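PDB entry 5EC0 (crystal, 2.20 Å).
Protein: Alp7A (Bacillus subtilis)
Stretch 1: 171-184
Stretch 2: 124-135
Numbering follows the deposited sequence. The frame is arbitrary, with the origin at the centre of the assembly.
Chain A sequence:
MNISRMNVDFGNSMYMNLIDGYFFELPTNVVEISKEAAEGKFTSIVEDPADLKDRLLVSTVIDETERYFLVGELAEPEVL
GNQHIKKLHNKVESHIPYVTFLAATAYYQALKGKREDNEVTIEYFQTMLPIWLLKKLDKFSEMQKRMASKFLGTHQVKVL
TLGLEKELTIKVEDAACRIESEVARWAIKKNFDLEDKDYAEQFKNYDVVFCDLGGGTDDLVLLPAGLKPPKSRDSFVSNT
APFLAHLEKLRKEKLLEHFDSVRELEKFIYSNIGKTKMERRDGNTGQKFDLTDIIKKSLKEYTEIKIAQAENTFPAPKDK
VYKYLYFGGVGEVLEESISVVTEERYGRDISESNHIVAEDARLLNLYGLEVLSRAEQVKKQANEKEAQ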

ATOM      1  N   LYS A 171       7.971   8.535  19.979  1.00 34.65           N
ATOM      2  CA  LYS A 171       7.558   9.938  19.936  1.00 35.46           C
ATOM      3  C   LYS A 171       7.534  10.478  18.523  1.00 32.69           C
ATOM      4  O   LYS A 171       8.572  10.589  17.865  1.00 35.67           O
ATOM      5  CB  LYS A 171       8.473  10.809  20.798  1.00 32.50           C
ATOM      6  CG  LYS A 171       8.292  10.569  22.302  1.00 41.08           C
ATOM      7  CD  LYS A 171       9.453  11.142  23.098  1.00 43.78           C
ATOM      8  CE  LYS A 171       9.207  11.029  24.586  1.00 49.60           C
ATOM      9  NZ  LYS A 171      10.427  11.379  25.366  1.00 48.58           N
ATOM     10  N   VAL A 172       6.336  10.810  18.061  1.00 30.48           N
ATOM     11  CA  VAL A 172       6.162  11.347  16.713  1.00 30.08           C
ATOM     12  C   VAL A 172       6.032  12.853  16.804  1.00 34.80           C
ATOM     13  O   VAL A 172       5.036  13.363  17.321  1.00 31.30           O
ATOM     14  CB  VAL A 172       4.930  10.744  16.025  1.00 26.39           C
ATOM     15  CG1 VAL A 172       4.645  11.471  14.691  1.00 33.80           C
ATOM     16  CG2 VAL A 172       5.128   9.232  15.830  1.00 29.49           C
ATOM     17  N   GLU A 173       7.062  13.552  16.331  1.00 30.66           N
ATOM     18  CA  GLU A 173       7.155  15.001  16.473  1.00 31.82           C
ATOM     19  C   GLU A 173       6.174  15.736  15.566  1.00 36.09           C
ATOM     20  O   GLU A 173       5.519  16.684  15.988  1.00 35.49           O
ATOM     21  CB  GLU A 173       8.581  15.471  16.174  1.00 35.23           C
ATOM     22  CG  GLU A 173       9.662  14.769  17.008  1.00 43.90           C
ATOM     23  CD  GLU A 173      11.037  15.401  16.842  1.00 51.03           C
ATOM     24  OE1 GLU A 173      11.203  16.270  15.952  1.00 54.32           O
ATOM     25  OE2 GLU A 173      11.950  15.036  17.611  1.00 55.05           O
ATOM     26  N   ASP A 174       6.089  15.296  14.316  1.00 35.44           N
ATOM     27  CA  ASP A 174       5.219  15.923  13.333  1.00 35.83           C
ATOM     28  C   ASP A 174       4.584  14.853  12.455  1.00 37.29           C
ATOM     29  O   ASP A 174       5.233  13.872  12.106  1.00 28.63           O
ATOM     30  CB  ASP A 174       6.010  16.916  12.484  1.00 42.93           C
ATOM     31  CG  ASP A 174       5.125  17.843  11.699  1.00 54.94           C
ATOM     32  OD1 ASP A 174       3.932  17.970  12.062  1.00 63.06           O
ATOM     33  OD2 ASP A 174       5.624  18.451  10.726  1.00 56.99           O
ATOM     34  N   ALA A 175       3.319  15.043  12.086  1.00 40.15           N
ATOM     35  CA  ALA A 175       2.618  14.040  11.295  1.00 32.39           C
ATOM     36  C   ALA A 175       1.705  14.678  10.240  1.00 30.70           C
ATOM     37  O   ALA A 175       1.180  15.758  10.451  1.00 32.48           O
ATOM     38  CB  ALA A 175       1.814  13.117  12.214  1.00 30.03           C
ATOM     39  N   ALA A 176       1.539  14.012   9.099  1.00 32.06           N
ATOM     40  CA  ALA A 176       0.627  14.489   8.065  1.00 31.60           C
ATOM     41  C   ALA A 176      -0.045  13.313   7.343  1.00 27.92           C
ATOM     42  O   ALA A 176       0.476  12.194   7.305  1.00 31.27           O
ATOM     43  CB  ALA A 176       1.358  15.396   7.067  1.00 19.87           C
ATOM     44  N   CYS A 177      -1.219  13.575   6.785  1.00 24.19           N
ATOM     45  CA  CYS A 177      -1.980  12.548   6.080  1.00 24.22           C
ATOM     46  C   CYS A 177      -2.390  13.067   4.699  1.00 31.85           C
ATOM     47  O   CYS A 177      -3.049  14.099   4.607  1.00 26.97           O
ATOM     48  CB  CYS A 177      -3.207  12.145   6.879  1.00 19.15           C
ATOM     49  SG  CYS A 177      -4.147  10.854   6.078  1.00 24.92           S
ATOM     50  N   ARG A 178      -1.974  12.361   3.645  1.00 27.30           N
ATOM     51  CA  ARG A 178      -2.260  12.746   2.267  1.00 24.10           C
ATOM     52  C   ARG A 178      -3.445  11.949   1.715  1.00 24.56           C
ATOM     53  O   ARG A 178      -4.105  11.231   2.452  1.00 24.75           O
ATOM     54  CB  ARG A 178      -1.026  12.528   1.381  1.00 26.89           C
ATOM     55  CG  ARG A 178       0.249  13.139   1.921  1.00 24.59           C
ATOM     56  CD  ARG A 178       0.136  14.654   2.223  1.00 21.42           C
ATOM     57  NE  ARG A 178       1.414  15.103   2.765  1.00 27.79           N
ATOM     58  CZ  ARG A 178       1.850  16.356   2.778  1.00 30.85           C
ATOM     59  NH1 ARG A 178       1.103  17.330   2.288  1.00 29.48           N
ATOM     60  NH2 ARG A 178       3.043  16.628   3.288  1.00 27.15           N
ATOM     61  N   ILE A 179      -3.711  12.084   0.423  1.00 24.99           N
ATOM     62  CA  ILE A 179      -4.801  11.353  -0.220  1.00 24.49           C
ATOM     63  C   ILE A 179      -4.236  10.249  -1.090  1.00 27.69           C
ATOM     64  O   ILE A 179      -3.498  10.539  -2.050  1.00 28.60           O
ATOM     65  CB  ILE A 179      -5.690  12.279  -1.110  1.00 25.28           C
ATOM     66  CG1 ILE A 179      -6.206  13.466  -0.303  1.00 27.75           C
ATOM     67  CG2 ILE A 179      -6.870  11.494  -1.707  1.00 24.71           C
ATOM     68  CD1 ILE A 179      -6.684  14.631  -1.177  1.00 27.68           C
ATOM     69  N   GLU A 180      -4.568   9.001  -0.758  1.00 25.13           N
ATOM     70  CA  GLU A 180      -4.209   7.851  -1.604  1.00 30.05           C
ATOM     71  C   GLU A 180      -4.587   8.079  -3.070  1.00 26.01           C
ATOM     72  O   GLU A 180      -5.573   8.766  -3.360  1.00 30.56           O
ATOM     73  CB  GLU A 180      -4.892   6.565  -1.116  1.00 28.01           C
ATOM     74  CG  GLU A 180      -4.064   5.735  -0.173  1.00 40.11           C
ATOM     75  CD  GLU A 180      -4.764   4.453   0.258  1.00 38.08           C
ATOM     76  OE1 GLU A 180      -5.239   3.697  -0.613  1.00 36.18           O
ATOM     77  OE2 GLU A 180      -4.841   4.212   1.478  1.00 45.36           O
ATOM     78  N   SER A 181      -3.791   7.496  -3.968  1.00 20.50           N
ATOM     79  CA  SER A 181      -3.984   7.554  -5.424  1.00 22.75           C
ATOM     80  C   SER A 181      -3.604   8.917  -6.000  1.00 27.40           C
ATOM     81  O   SER A 181      -2.835   8.998  -6.961  1.00 34.61           O
ATOM     82  CB  SER A 181      -5.432   7.198  -5.797  1.00 24.28           C
ATOM     83  OG  SER A 181      -5.872   6.075  -5.056  1.00 32.83           O
ATOM     84  N   GLU A 182      -4.146   9.987  -5.426  1.00 25.42           N
ATOM     85  CA  GLU A 182      -3.759  11.327  -5.849  1.00 27.22           C
ATOM     86  C   GLU A 182      -2.300  11.580  -5.518  1.00 25.59           C
ATOM     87  O   GLU A 182      -1.571  12.089  -6.369  1.00 26.03           O
ATOM     88  CB  GLU A 182      -4.653  12.398  -5.204  1.00 23.69           C
ATOM     89  CG  GLU A 182      -4.344  13.844  -5.623  1.00 28.29           C
ATOM     90  CD  GLU A 182      -3.247  14.491  -4.786  1.00 37.81           C
ATOM     91  OE1 GLU A 182      -2.988  14.016  -3.661  1.00 40.86           O
ATOM     92  OE2 GLU A 182      -2.635  15.476  -5.249  1.00 41.15           O
ATOM     93  N   VAL A 183      -1.863  11.225  -4.302  1.00 24.66           N
ATOM     94  CA  VAL A 183      -0.496  11.559  -3.865  1.00 17.01           C
ATOM     95  C   VAL A 183       0.578  10.864  -4.721  1.00 23.81           C
ATOM     96  O   VAL A 183       1.722  11.317  -4.803  1.00 24.54           O
ATOM     97  CB  VAL A 183      -0.256  11.200  -2.351  1.00 24.32           C
ATOM     98  CG1 VAL A 183      -0.126   9.695  -2.143  1.00 19.97           C
ATOM     99  CG2 VAL A 183       0.989  11.902  -1.819  1.00 16.79           C
ATOM    100  N   ALA A 184       0.200   9.773  -5.374  1.00 23.19           N
ATOM    101  CA  ALA A 184       1.129   9.031  -6.203  1.00 23.96           C
ATOM    102  C   ALA A 184       1.666   9.870  -7.358  1.00 25.32           C
ATOM    103  O   ALA A 184       2.687   9.524  -7.948  1.00 25.72           O
ATOM    104  CB  ALA A 184       0.467   7.767  -6.742  1.00 18.93           C
TER
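Stretch 2 (124-135) YFQTMLPIWLLK

The polar centre of this contact is Arg-178, whose guanidinium reaches back along its own strand to the side chains of stretch 2. Its NE donates to Gln-126 OE1 at 2.7 Å and its NH2 to the same Gln-126 OE1 at 3.0 Å, so one carbonyl oxygen, lying near the guanidinium plane, takes two N-H groups. A weak bond of 2.9 Å from Arg-178 NH2 to Tyr-124 OH extends the chain of contacts. With chi1 and chi2 both m, the side chain ends beside Gln-126 and Tyr-124, edge on.

Beneath this lies a regular parallel ladder. Stretch 2 runs extended through Leu-129 beside strand 171-179, the two N-to-C directions 34° apart and the axes 4.2 Å apart at closest. The donors alternate between the two strands: Phe-125 N to Asp-174 O (2.9 Å), Ala-176 N to Phe-125 O (3.0 Å), Thr-127 N to Ala-176 O (3.1 Å), Arg-178 N to Thr-127 O (2.9 Å), Leu-129 N to Arg-178 O (3.0 Å). Glu-180 N to Leu-129 O (3.0 Å) carries the pattern past the end of the first strand. The rule is that every second residue of stretch 1 from Ala-176 to Glu-180 donates its N-H, while the carbonyls of Asp-174, Ala-176 and Arg-178 accept, leaving side chains to be assigned by face. The register pairs Ala-175 with Phe-125, Ala-176 with Gln-126, Cys-177 with Thr-127 and Arg-178 with Met-128, and side chains alternate faces accordingly.

Two waters add to the polar contacts near the end of the ladder: one donates to both Met-128 O and Glu-180 OE2, while another accepts from Ile-131 N and donates to Ser-181 OG.

Packing follows the faces. With Phe-125 and Leu-129 lie Ala-175, Cys-177 and Ile-179; Cys-177 SG meets Leu-129 CG at 3.7 Å. After Pro-130, the N-cap, stretch 2 turns helical, and Ile-179 CG2 touches Leu-134 CD1 at 3.7 Å. Met-128, on the Arg-178 face, sets its SD 3.7 Å from both Glu-180 CG and Val-183 CG1.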

ATOM      1  N   TYR A 124       9.182  13.147  11.249  1.00 28.43           N
ATOM      2  CA  TYR A 124       8.119  13.354  10.283  1.00 27.27           C
ATOM      3  C   TYR A 124       7.465  12.028   9.891  1.00 26.18           C
ATOM      4  O   TYR A 124       8.077  11.205   9.211  1.00 29.89           O
ATOM      5  CB  TYR A 124       8.671  14.070   9.044  1.00 22.60           C
ATOM      6  CG  TYR A 124       7.603  14.629   8.141  1.00 31.61           C
ATOM      7  CD1 TYR A 124       6.766  15.654   8.580  1.00 33.55           C
ATOM      8  CD2 TYR A 124       7.441  14.156   6.837  1.00 25.95           C
ATOM      9  CE1 TYR A 124       5.781  16.194   7.753  1.00 36.76           C
ATOM     10  CE2 TYR A 124       6.452  14.688   5.999  1.00 33.17           C
ATOM     11  CZ  TYR A 124       5.626  15.702   6.465  1.00 35.32           C
ATOM     12  OH  TYR A 124       4.659  16.232   5.647  1.00 32.62           O
ATOM     13  N   PHE A 125       6.243  11.818  10.368  1.00 22.71           N
ATOM     14  CA  PHE A 125       5.447  10.643  10.027  1.00 25.13           C
ATOM     15  C   PHE A 125       4.449  11.046   8.965  1.00 28.44           C
ATOM     16  O   PHE A 125       3.826  12.112   9.057  1.00 25.12           O
ATOM     17  CB  PHE A 125       4.719  10.085  11.263  1.00 24.32           C
ATOM     18  CG  PHE A 125       3.785   8.920  10.969  1.00 24.49           C
ATOM     19  CD1 PHE A 125       2.460   9.134  10.608  1.00 21.09           C
ATOM     20  CD2 PHE A 125       4.235   7.601  11.086  1.00 23.48           C
ATOM     21  CE1 PHE A 125       1.611   8.068  10.348  1.00 19.58           C
ATOM     22  CE2 PHE A 125       3.390   6.534  10.827  1.00 21.04           C
ATOM     23  CZ  PHE A 125       2.088   6.760  10.461  1.00 19.68           C
ATOM     24  N   GLN A 126       4.269  10.184   7.972  1.00 23.20           N
ATOM     25  CA  GLN A 126       3.339  10.484   6.916  1.00 25.85           C
ATOM     26  C   GLN A 126       2.605   9.213   6.502  1.00 24.46           C
ATOM     27  O   GLN A 126       3.207   8.134   6.338  1.00 19.90           O
ATOM     28  CB  GLN A 126       4.086  11.117   5.736  1.00 32.79           C
ATOM     29  CG  GLN A 126       3.274  12.034   4.898  1.00 36.35           C
ATOM     30  CD  GLN A 126       4.076  12.694   3.788  1.00 33.71           C
ATOM     31  OE1 GLN A 126       3.684  13.747   3.288  1.00 33.41           O
ATOM     32  NE2 GLN A 126       5.190  12.069   3.383  1.00 21.26           N
ATOM     33  N   THR A 127       1.295   9.336   6.372  1.00 21.03           N
ATOM     34  CA  THR A 127       0.486   8.267   5.812  1.00 20.45           C
ATOM     35  C   THR A 127      -0.563   8.906   4.888  1.00 24.56           C
ATOM     36  O   THR A 127      -0.360  10.029   4.385  1.00 22.07           O
ATOM     37  CB  THR A 127      -0.149   7.372   6.925  1.00 20.29           C
ATOM     38  OG1 THR A 127      -0.811   6.257   6.323  1.00 22.17           O
ATOM     39  CG2 THR A 127      -1.136   8.149   7.827  1.00 20.35           C
ATOM     40  N   MET A 128      -1.658   8.204   4.628  1.00 26.64           N
ATOM     41  CA  MET A 128      -2.663   8.712   3.696  1.00 28.48           C
ATOM     42  C   MET A 128      -3.987   7.994   3.930  1.00 28.70           C
ATOM     43  O   MET A 128      -4.034   7.016   4.672  1.00 32.69           O
ATOM     44  CB  MET A 128      -2.189   8.546   2.238  1.00 27.16           C
ATOM     45  CG  MET A 128      -1.454   7.244   1.988  1.00 32.18           C
ATOM     46  SD  MET A 128      -0.645   7.061   0.382  1.00 31.29           S
ATOM     47  CE  MET A 128       0.288   5.572   0.688  1.00 48.19           C
ATOM     48  N   LEU A 129      -5.058   8.490   3.314  1.00 26.31           N
ATOM     49  CA  LEU A 129      -6.381   7.860   3.419  1.00 26.67           C
ATOM     50  C   LEU A 129      -6.948   7.493   2.045  1.00 28.13           C
ATOM     51  O   LEU A 129      -6.768   8.235   1.081  1.00 37.97           O
ATOM     52  CB  LEU A 129      -7.369   8.783   4.133  1.00 24.67           C
ATOM     53  CG  LEU A 129      -7.228   8.913   5.648  1.00 29.58           C
ATOM     54  CD1 LEU A 129      -8.331   9.810   6.166  1.00 23.94           C
ATOM     55  CD2 LEU A 129      -7.282   7.537   6.294  1.00 24.85           C
ATOM     56  N   PRO A 130      -7.655   6.363   1.963  1.00 25.44           N
ATOM     57  CA  PRO A 130      -8.300   5.943   0.707  1.00 29.89           C
ATOM     58  C   PRO A 130      -9.465   6.856   0.310  1.00 27.96           C
ATOM     59  O   PRO A 130     -10.163   7.399   1.170  1.00 28.48           O
ATOM     60  CB  PRO A 130      -8.797   4.520   1.013  1.00 25.59           C
ATOM     61  CG  PRO A 130      -8.998   4.487   2.521  1.00 24.25           C
ATOM     62  CD  PRO A 130      -7.939   5.444   3.087  1.00 26.98           C
ATOM     63  N   ILE A 131      -9.671   7.012  -0.993  1.00 26.44           N
ATOM     64  CA  ILE A 131     -10.707   7.897  -1.502  1.00 22.60           C
ATOM     65  C   ILE A 131     -12.099   7.448  -1.072  1.00 26.50           C
ATOM     66  O   ILE A 131     -12.971   8.284  -0.801  1.00 33.03           O
ATOM     67  CB  ILE A 131     -10.605   8.023  -3.046  1.00 29.37           C
ATOM     68  CG1 ILE A 131      -9.315   8.761  -3.400  1.00 20.97           C
ATOM     69  CG2 ILE A 131     -11.808   8.774  -3.648  1.00 29.37           C
ATOM     70  CD1 ILE A 131      -8.979   8.736  -4.864  1.00 22.51           C
ATOM     71  N   TRP A 132     -12.314   6.142  -0.960  1.00 23.85           N
ATOM     72  CA  TRP A 132     -13.646   5.667  -0.618  1.00 27.81           C
ATOM     73  C   TRP A 132     -13.997   6.126   0.799  1.00 30.60           C
ATOM     74  O   TRP A 132     -15.160   6.368   1.113  1.00 37.64           O
ATOM     75  CB  TRP A 132     -13.755   4.139  -0.738  1.00 32.38           C
ATOM     76  CG  TRP A 132     -12.944   3.355   0.277  1.00 41.09           C
ATOM     77  CD1 TRP A 132     -11.737   2.741   0.065  1.00 41.76           C
ATOM     78  CD2 TRP A 132     -13.290   3.088   1.651  1.00 37.11           C
ATOM     79  NE1 TRP A 132     -11.319   2.113   1.211  1.00 42.24           N
ATOM     80  CE2 TRP A 132     -12.242   2.314   2.194  1.00 41.88           C
ATOM     81  CE3 TRP A 132     -14.382   3.430   2.460  1.00 42.84           C
ATOM     82  CZ2 TRP A 132     -12.255   1.877   3.524  1.00 44.72           C
ATOM     83  CZ3 TRP A 132     -14.387   3.001   3.786  1.00 43.51           C
ATOM     84  CH2 TRP A 132     -13.330   2.229   4.302  1.00 45.38           C
ATOM     85  N   LEU A 133     -12.989   6.243   1.656  1.00 28.82           N
ATOM     86  CA  LEU A 133     -13.224   6.754   3.001  1.00 34.59           C
ATOM     87  C   LEU A 133     -13.392   8.289   3.018  1.00 32.40           C
ATOM     88  O   LEU A 133     -14.281   8.799   3.671  1.00 29.74           O
ATOM     89  CB  LEU A 133     -12.088   6.321   3.929  1.00 32.08           C
ATOM     90  CG  LEU A 133     -12.288   6.642   5.405  1.00 34.49           C
ATOM     91  CD1 LEU A 133     -13.699   6.254   5.859  1.00 38.35           C
ATOM     92  CD2 LEU A 133     -11.272   5.907   6.222  1.00 29.62           C
ATOM     93  N   LEU A 134     -12.543   9.018   2.296  1.00 33.73           N
ATOM     94  CA  LEU A 134     -12.640  10.483   2.256  1.00 29.98           C
ATOM     95  C   LEU A 134     -13.955  11.005   1.663  1.00 33.74           C
ATOM     96  O   LEU A 134     -14.518  11.986   2.149  1.00 29.33           O
ATOM     97  CB  LEU A 134     -11.459  11.064   1.474  1.00 29.51           C
ATOM     98  CG  LEU A 134     -10.121  10.891   2.212  1.00 33.88           C
ATOM     99  CD1 LEU A 134      -8.920  11.063   1.296  1.00 21.55           C
ATOM    100  CD2 LEU A 134     -10.009  11.844   3.410  1.00 28.95           C
ATOM    101  N   LYS A 135     -14.446  10.350   0.619  1.00 40.20           N
ATOM    102  CA  LYS A 135     -15.644  10.809  -0.089  1.00 33.99           C
ATOM    103  C   LYS A 135     -16.917  10.748   0.747  1.00 33.39           C
ATOM    104  O   LYS A 135     -17.914  11.351   0.398  1.00 37.08           O
ATOM    105  CB  LYS A 135     -15.849   9.992  -1.365  1.00 28.54           C
ATOM    106  CG  LYS A 135     -14.860  10.300  -2.449  1.00 26.45           C
ATOM    107  CD  LYS A 135     -15.257  11.520  -3.245  1.00 37.12           C
ATOM    108  CE  LYS A 135     -16.283  11.175  -4.307  1.00 44.71           C
ATOM    109  NZ  LYS A 135     -16.402  12.289  -5.294  1.00 45.77           N
TER
HETATM  110  O   HOH W   1      -2.705   4.399   3.624  0.86 23.60           O
HETATM  111  O   HOH W   2      -7.719   5.845  -2.739  0.91 20.45           O